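Local coordinates for protein probable dipeptidase (PDB 3B40) that is probably a metal-dependent dipeptidase of peptidase family M19, built on a TIM-barrel fold, at residues A[97-102]-A[133-138]; A[141-144]-A[149-152]; A[161-164]-A[170-173]; A[200-203]-A[208-211]. The protein carries 11 engineered substitutions. All coordinates share one frame; numbering follows the deposited sequence.

Contact 1: A[97-102]-A[133-138]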
# COMPACT_ATOMS: atom_id res chain seq x y z
N ILE A 97 9.55 5.61 15.54
CA ILE A 97 9.41 4.25 16.02
C ILE A 97 9.64 3.26 14.89
O ILE A 97 10.42 2.31 15.04
CB ILE A 97 8.03 4.03 16.73
CG1 ILE A 97 8.02 4.84 18.05
CG2 ILE A 97 7.76 2.52 16.98
CD1 ILE A 97 6.73 4.83 18.77
N ARG A 98 8.98 3.48 13.75
CA ARG A 98 9.10 2.56 12.61
C ARG A 98 10.53 2.50 12.06
O ARG A 98 11.04 1.41 11.74
CB ARG A 98 8.03 2.86 11.56
CG ARG A 98 6.67 2.34 12.02
CD ARG A 98 5.53 2.74 11.11
NE ARG A 98 4.37 1.90 11.36
CZ ARG A 98 3.21 2.35 11.83
NH1 ARG A 98 2.22 1.49 12.05
NH2 ARG A 98 3.04 3.65 12.10
N TYR A 99 11.19 3.65 12.03
CA TYR A 99 12.62 3.71 11.66
C TYR A 99 13.51 2.91 12.61
O TYR A 99 14.43 2.21 12.17
CB TYR A 99 13.10 5.18 11.62
CG TYR A 99 14.52 5.30 11.13
CD1 TYR A 99 14.82 5.22 9.78
CD2 TYR A 99 15.57 5.51 12.03
CE1 TYR A 99 16.13 5.34 9.32
CE2 TYR A 99 16.90 5.61 11.57
CZ TYR A 99 17.16 5.52 10.22
OH TYR A 99 18.44 5.63 9.76
N LYS A 100 13.27 3.02 13.91
CA LYS A 100 14.07 2.27 14.88
C LYS A 100 13.83 0.77 14.77
O LYS A 100 14.76 -0.02 14.95
CB LYS A 100 13.78 2.74 16.30
CG LYS A 100 14.60 3.97 16.72
CD LYS A 100 14.10 4.48 18.08
CE LYS A 100 14.36 3.47 19.23
NZ LYS A 100 15.52 3.83 20.10
N ILE A 101 12.60 0.37 14.47
CA ILE A 101 12.28 -1.05 14.22
C ILE A 101 13.11 -1.65 13.06
O ILE A 101 13.72 -2.74 13.18
CB ILE A 101 10.76 -1.28 13.99
CG1 ILE A 101 9.98 -1.02 15.29
CG2 ILE A 101 10.46 -2.73 13.44
CD1 ILE A 101 8.43 -1.13 15.12
N LEU A 102 13.14 -0.92 11.95
CA LEU A 102 13.78 -1.37 10.71
C LEU A 102 15.29 -1.45 10.82
O LEU A 102 15.89 -2.45 10.47
CB LEU A 102 13.38 -0.47 9.53
CG LEU A 102 11.89 -0.50 9.13
CD1 LEU A 102 11.60 0.51 8.03
CD2 LEU A 102 11.52 -1.92 8.66
N ILE A 133 14.74 -5.41 2.93
CA ILE A 133 13.81 -4.33 3.23
C ILE A 133 14.04 -3.17 2.29
O ILE A 133 15.18 -2.72 2.12
CB ILE A 133 13.98 -3.84 4.68
CG1 ILE A 133 13.51 -4.91 5.67
CG2 ILE A 133 13.25 -2.48 4.90
CD1 ILE A 133 13.92 -4.61 7.11
N VAL A 134 12.96 -2.70 1.66
CA VAL A 134 13.00 -1.44 0.95
C VAL A 134 12.28 -0.44 1.87
O VAL A 134 11.12 -0.65 2.24
CB VAL A 134 12.33 -1.52 -0.44
CG1 VAL A 134 12.16 -0.12 -1.05
CG2 VAL A 134 13.14 -2.44 -1.36
N MET A 135 13.01 0.58 2.32
CA MET A 135 12.48 1.52 3.30
C MET A 135 11.65 2.49 2.51
O MET A 135 12.18 3.20 1.65
CB MET A 135 13.58 2.30 4.00
CG MET A 135 13.05 3.25 5.10
SD MET A 135 14.34 4.09 6.12
CE MET A 135 15.04 2.64 6.93
N SER A 136 10.35 2.52 2.78
CA SER A 136 9.48 3.47 2.07
C SER A 136 8.94 4.44 3.11
O SER A 136 9.30 4.34 4.28
CB SER A 136 8.37 2.73 1.32
OG SER A 136 7.66 1.85 2.19
N MET A 137 8.12 5.38 2.67
CA MET A 137 7.51 6.37 3.54
C MET A 137 6.16 6.62 2.90
O MET A 137 6.07 6.74 1.67
CB MET A 137 8.37 7.66 3.57
CG MET A 137 7.88 8.77 4.48
SD MET A 137 9.12 9.93 5.12
CE MET A 137 9.41 10.90 3.70
N LEU A 138 5.10 6.66 3.70
CA LEU A 138 3.78 6.95 3.17
C LEU A 138 3.15 7.99 4.06
O LEU A 138 3.17 7.84 5.29
CB LEU A 138 2.92 5.67 3.06
CG LEU A 138 1.51 5.74 2.44
CD1 LEU A 138 1.56 6.01 0.95
CD2 LEU A 138 0.77 4.41 2.68

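Contact 2: A[141-144]-A[149-152]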
# COMPACT_ATOMS: atom_id res chain seq x y z
N TYR A 141 1.63 14.05 5.88
CA TYR A 141 1.12 14.65 7.12
C TYR A 141 2.18 14.90 8.22
O TYR A 141 2.30 16.02 8.72
CB TYR A 141 -0.09 13.87 7.65
CG TYR A 141 -0.59 14.37 8.99
CD1 TYR A 141 -1.43 15.50 9.08
CD2 TYR A 141 -0.22 13.72 10.19
CE1 TYR A 141 -1.89 15.97 10.31
CE2 TYR A 141 -0.68 14.20 11.44
CZ TYR A 141 -1.52 15.31 11.47
OH TYR A 141 -1.97 15.78 12.68
N PRO A 142 2.99 13.88 8.60
CA PRO A 142 3.98 14.17 9.65
C PRO A 142 5.03 15.24 9.32
O PRO A 142 5.68 15.76 10.24
CB PRO A 142 4.69 12.83 9.83
CG PRO A 142 3.76 11.80 9.26
CD PRO A 142 3.04 12.47 8.16
N LEU A 143 5.20 15.58 8.04
CA LEU A 143 6.33 16.41 7.63
C LEU A 143 6.08 17.93 7.73
O LEU A 143 7.03 18.70 7.60
CB LEU A 143 6.81 16.07 6.21
CG LEU A 143 7.06 14.62 5.74
CD1 LEU A 143 7.63 14.63 4.32
CD2 LEU A 143 7.99 13.91 6.72
N GLY A 144 4.84 18.36 7.93
CA GLY A 144 4.55 19.80 8.03
C GLY A 144 4.88 20.50 6.71
O GLY A 144 4.68 19.91 5.65
N GLN A 149 12.66 17.92 4.80
CA GLN A 149 12.43 16.60 5.45
C GLN A 149 12.57 15.45 4.44
O GLN A 149 12.87 14.31 4.83
CB GLN A 149 11.06 16.52 6.17
CG GLN A 149 10.87 17.46 7.36
CD GLN A 149 11.87 17.21 8.50
OE1 GLN A 149 11.99 16.09 8.99
NE2 GLN A 149 12.59 18.24 8.90
N LEU A 150 12.36 15.73 3.16
CA LEU A 150 12.57 14.73 2.12
C LEU A 150 14.05 14.36 2.01
O LEU A 150 14.40 13.18 2.01
CB LEU A 150 12.01 15.21 0.77
CG LEU A 150 10.50 15.44 0.70
CD1 LEU A 150 10.05 15.94 -0.69
CD2 LEU A 150 9.72 14.16 1.13
N ASP A 151 14.92 15.38 1.99
CA ASP A 151 16.37 15.20 1.93
C ASP A 151 16.89 14.41 3.13
O ASP A 151 17.70 13.50 2.99
CB ASP A 151 17.07 16.57 1.85
CG ASP A 151 16.59 17.40 0.67
OD1 ASP A 151 17.37 17.54 -0.30
OD2 ASP A 151 15.44 17.90 0.69
N LYS A 152 16.39 14.77 4.31
CA LYS A 152 16.79 14.12 5.55
C LYS A 152 16.35 12.64 5.61
O LYS A 152 17.15 11.77 5.99
CB LYS A 152 16.25 14.91 6.74
CG LYS A 152 16.85 16.34 6.88
CD LYS A 152 16.18 17.12 8.04
CE LYS A 152 16.85 18.46 8.33
NZ LYS A 152 16.75 19.44 7.20

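Contact 3: A[161-164]-A[170-173]. Engineered in segment 161-164: Ser164 (natural residue Asn). Engineered in segment 170-173: Ala172 (natural residue Ser).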
# COMPACT_ATOMS: atom_id res chain seq x y z
N PHE A 161 8.39 7.33 -1.71
CA PHE A 161 7.54 8.24 -0.92
C PHE A 161 6.15 8.36 -1.56
O PHE A 161 6.01 8.66 -2.78
CB PHE A 161 8.21 9.64 -0.84
CG PHE A 161 7.38 10.68 -0.10
CD1 PHE A 161 6.65 11.64 -0.80
CD2 PHE A 161 7.31 10.68 1.27
CE1 PHE A 161 5.87 12.60 -0.12
CE2 PHE A 161 6.54 11.64 1.96
CZ PHE A 161 5.81 12.58 1.27
N GLY A 162 5.14 8.07 -0.77
CA GLY A 162 3.76 8.31 -1.17
C GLY A 162 3.24 9.50 -0.40
O GLY A 162 3.39 9.57 0.81
N PHE A 163 2.70 10.47 -1.10
CA PHE A 163 2.17 11.67 -0.46
C PHE A 163 1.01 11.42 0.47
O PHE A 163 0.78 12.19 1.41
CB PHE A 163 1.63 12.60 -1.54
CG PHE A 163 2.69 13.33 -2.30
CD1 PHE A 163 2.88 14.68 -2.09
CD2 PHE A 163 3.47 12.68 -3.28
CE1 PHE A 163 3.85 15.40 -2.81
CE2 PHE A 163 4.45 13.38 -3.98
CZ PHE A 163 4.62 14.75 -3.76
N SER A 164 0.22 10.39 0.16
CA SER A 164 -1.09 10.29 0.80
C SER A 164 -1.32 9.04 1.57
O SER A 164 -0.71 8.02 1.31
CB SER A 164 -2.22 10.42 -0.23
OG SER A 164 -2.16 11.66 -0.91
N ASP A 170 -1.54 18.72 3.77
CA ASP A 170 -1.17 20.03 3.20
C ASP A 170 -0.35 19.99 1.92
O ASP A 170 -0.13 21.01 1.30
CB ASP A 170 -0.46 20.90 4.24
CG ASP A 170 -1.36 21.25 5.41
OD1 ASP A 170 -2.60 21.31 5.25
OD2 ASP A 170 -0.84 21.45 6.50
N TRP A 171 0.09 18.80 1.53
CA TRP A 171 0.84 18.58 0.28
C TRP A 171 -0.02 18.03 -0.87
O TRP A 171 0.20 18.35 -2.03
CB TRP A 171 1.98 17.58 0.55
CG TRP A 171 3.12 18.14 1.36
CD1 TRP A 171 3.08 19.20 2.23
CD2 TRP A 171 4.49 17.68 1.34
NE1 TRP A 171 4.34 19.41 2.79
CE2 TRP A 171 5.22 18.49 2.26
CE3 TRP A 171 5.16 16.66 0.67
CZ2 TRP A 171 6.59 18.31 2.51
CZ3 TRP A 171 6.53 16.48 0.92
CH2 TRP A 171 7.22 17.30 1.82
N ALA A 172 -0.98 17.17 -0.53
CA ALA A 172 -1.78 16.48 -1.54
C ALA A 172 -3.15 16.14 -0.99
O ALA A 172 -3.27 15.76 0.19
CB ALA A 172 -1.06 15.18 -1.92
N ASP A 173 -4.17 16.23 -1.84
CA ASP A 173 -5.53 15.71 -1.52
C ASP A 173 -5.55 14.17 -1.55
O ASP A 173 -4.90 13.55 -2.39
CB ASP A 173 -6.59 16.20 -2.50
CG ASP A 173 -6.76 17.73 -2.52
OD1 ASP A 173 -6.47 18.41 -1.51
OD2 ASP A 173 -7.19 18.25 -3.58
O HOH W 1 -3.58 13.13 0.99

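Contact 4: A[200-203]-A[208-211]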
# COMPACT_ATOMS: atom_id res chain seq x y z
N GLU A 200 9.43 17.80 -7.69
CA GLU A 200 10.77 18.17 -8.15
C GLU A 200 11.85 17.67 -7.16
O GLU A 200 12.88 17.09 -7.58
CB GLU A 200 10.87 19.69 -8.38
CG GLU A 200 12.26 20.18 -8.93
CD GLU A 200 12.62 19.64 -10.31
OE1 GLU A 200 13.83 19.62 -10.65
OE2 GLU A 200 11.72 19.28 -11.10
N ARG A 201 11.65 17.88 -5.86
CA ARG A 201 12.64 17.46 -4.86
C ARG A 201 12.85 15.96 -4.85
O ARG A 201 13.98 15.50 -4.77
CB ARG A 201 12.29 17.98 -3.45
CG ARG A 201 13.33 17.66 -2.35
CD ARG A 201 14.71 18.25 -2.62
NE ARG A 201 14.65 19.68 -2.86
CZ ARG A 201 14.57 20.60 -1.91
NH1 ARG A 201 14.54 20.25 -0.61
NH2 ARG A 201 14.50 21.89 -2.26
N LEU A 202 11.76 15.20 -4.98
CA LEU A 202 11.83 13.72 -5.02
C LEU A 202 12.56 13.23 -6.28
O LEU A 202 13.36 12.27 -6.24
CB LEU A 202 10.41 13.12 -4.96
CG LEU A 202 9.80 13.31 -3.55
CD1 LEU A 202 8.32 13.01 -3.51
CD2 LEU A 202 10.54 12.51 -2.46
N ASN A 203 12.25 13.87 -7.41
CA ASN A 203 12.96 13.54 -8.65
C ASN A 203 14.47 13.74 -8.45
O ASN A 203 15.27 12.85 -8.83
CB ASN A 203 12.49 14.43 -9.82
CG ASN A 203 11.18 13.98 -10.46
OD1 ASN A 203 10.66 14.71 -11.31
ND2 ASN A 203 10.62 12.82 -10.07
N ILE A 208 11.47 7.18 -5.44
CA ILE A 208 10.32 6.78 -6.23
C ILE A 208 9.10 7.50 -5.68
O ILE A 208 8.84 7.43 -4.47
CB ILE A 208 10.05 5.25 -6.18
CG1 ILE A 208 11.25 4.42 -6.68
CG2 ILE A 208 8.80 4.89 -7.02
CD1 ILE A 208 11.25 2.97 -6.16
N ILE A 209 8.38 8.20 -6.55
CA ILE A 209 7.07 8.76 -6.15
C ILE A 209 5.95 7.71 -6.24
O ILE A 209 5.76 7.08 -7.29
CB ILE A 209 6.67 10.01 -6.99
CG1 ILE A 209 7.72 11.12 -6.83
CG2 ILE A 209 5.22 10.48 -6.58
CD1 ILE A 209 7.69 12.18 -7.94
N ASP A 210 5.22 7.56 -5.13
CA ASP A 210 4.14 6.57 -4.99
C ASP A 210 2.78 7.29 -4.99
O ASP A 210 2.54 8.16 -4.15
CB ASP A 210 4.36 5.78 -3.69
CG ASP A 210 3.26 4.76 -3.41
OD1 ASP A 210 2.38 4.49 -4.27
OD2 ASP A 210 3.28 4.22 -2.27
N VAL A 211 1.92 6.95 -5.95
CA VAL A 211 0.65 7.62 -6.09
C VAL A 211 -0.55 6.88 -5.48
O VAL A 211 -1.65 7.40 -5.51
CB VAL A 211 0.34 8.01 -7.58
CG1 VAL A 211 1.49 8.86 -8.14
CG2 VAL A 211 0.11 6.76 -8.41

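Contact 1: A[97-102]-A[133-138]
Met135 reaches Tyr99 with its thioether end, making a Met-aromatic contact. Met135 SD lies 5.0 Å from the centroid of the Tyr99 ring and 81° off the ring normal, which places the sulfur at the edge of the ring. The chain of Met135 runs extended as far as SD and then bends at chi3 (-65°), so the terminal methyl also comes up to the same CD1-CE1 side, with Met135 CE 3.8 Å from Tyr99 CE1.

The remaining contacts are apolar, and Leu102 divides them between its two methyls. Leu102 CD2 rests 3.9 Å from Ile133 CD1, while Leu102 CD1 lies 4.2 Å from Met135 CE. The methionine methyl therefore sits between tyrosine and leucine.

These side chains join helix 87-108 of the outer layer to strand 131-138 of the TIM barrel. The two short segments run antiparallel, at 178°, with axes 10.7 Å apart. Leu65 and Ile67 of strand 62-68 extend the apolar layer around Leu102, and Arg156 makes a cation-pi contact with Tyr99.

No hydrogen bond crosses between the segments. The chemistry implies that helix and strand are matched here by the shapes of apolar groups and one sulfur-aromatic approach, not by directional polar bonds.

Contact 2: A[141-144]-A[149-152]
Leu143 packs on Gln149 and Leu150 in a small apolar contact of the TIM barrel, between the loop that follows strand 131-138 and the start of helix 148-155. Residues 141-143 form a 3-10 turn, and Gly144 then redirects the chain with a positive phi of 64°. Only four residues separate the two segments, and the CA atoms of Leu143 and Gln149 lie 6.5 Å apart. The loop is thus folded back against the first turn of the helix it introduces, burying 134 Å² in all.

Leu143 does all the touching from the loop side, and each part of it has its own task. Methyl CD2 of Leu143 lies 4.1 Å from Gln149 CB, as the two side chains run alongside each other with opposite sense. The backbone carbonyl takes part as well, with Leu143 O 4.0 Å from Gln149 CG, a van der Waals contact.

Gln149 thus faces Leu143 with CB and CG, the aliphatic half of its side chain. The bend at chi2 (-61°) turns the amide off toward Asp146 in the intervening loop, where Gln149 NE2 is hydrogen-bonded to Asp146 OD2.

Beyond the pair, Phe161 of strand 160-162 and Trp171 touch both leucines, so the loop and helix share one apolar core with the next strand. On the helix, Asp151 forms a salt bridge with Arg201 of helix 193-205. The two leucine side chains meet at about a right angle, with Leu143 CD1 3.8 Å from Leu150 CD2.

Contact 3: A[161-164]-A[170-173]
Phe161 and Trp171 are brought together by different first torsions: in Phe161, CG stands opposite the backbone N (chi1 177°), whereas in Trp171 it lies beside the N (chi1 -73°). The contact links barrel strand 160-162 and the residues just after it to the loop that follows in the TIM-barrel fold.

The phenyl ring of Phe161 and the six-membered ring of Trp171 are an oblique aromatic pair, with centroids 6.0 Å apart and planes at 57°. Their closest atoms are Phe161 CZ and Trp171 CZ3, at 4.0 Å. Phe163 meets the same indole, Phe163 CE1 lying 3.9 Å from Trp171 CE3. Within its own segment, the Phe163 ring has Phe161 CE1 over the centre of one face, so the three aromatic side chains form a compact group.

Farther along, Phe163 CB lies 3.7 Å from CB of the engineered Ala172. Asn169 helps fix the loop, since its OD1 accepts bonds from the backbone N of both Trp171 and Ala172, while the Asp173 carboxylate binds the backbone N of Leu188 and Gly190.

A water bridges the two segments: its oxygen lies 2.8 Å from OG of the engineered Ser164 and 2.8 Å from Ala172 O, to which it can donate.

Contact 4: A[200-203]-A[208-211]
Leu202 and Asn203 meet Ile209 in the first shell of this contact, which packs helix 193-205 of the TIM barrel against strand 208-210, the strand that directly follows it. Ile209 CG1 is met from the helix side by two atoms of one leucine, with Leu202 CB at 3.8 Å and Leu202 CD1 at 3.9 Å. Ile209 carries its chain onward with chi2 extended (160°), which takes CD1 past the leucine to the amide of Asn203.

The second shell positions these groups. Leu202 also touches Phe161 and Phe163, so it bridges the contact to the neighbouring strand and its loop. Ile209 rests on Val222 of helix 216-225, while its backbone is hydrogen-bonded to Val231 in the next strand of the sheet.

Asn203 is buried, but its polar atoms are satisfied beyond the segments: OD1 is bonded to Arg227 N, and ND2 to Ser226 OG. These two bonds fix the rotation of the amide at the edge of the apolar cluster. Its meeting with the isoleucine is accordingly a van der Waals contact and not a polar one, with Asn203 ND2 3.7 Å from Ile209 CD1.

In the fold
The four contacts follow one another along the chain without overlap, from contact 1 to contact 4. Strands 131-138, 160-162 and 208-210 are consecutive neighbours in the parallel barrel sheet, and they carry segments of contacts 1, 3 and 4. Contact 2 lies in the connection between the first two of these strands. Centres of contacts 3 and 4 are about 10 Å apart, those of contacts 1 and 3 about 18 Å. Probable backbone hydrogen bonds join the strands, such as Met137 O to Gly162 N at 2.9 Å. Together the contacts tie helices and loops to three neighbouring strands of the barrel. None of the residues seen to hold calcium or cadmium lies in these segments.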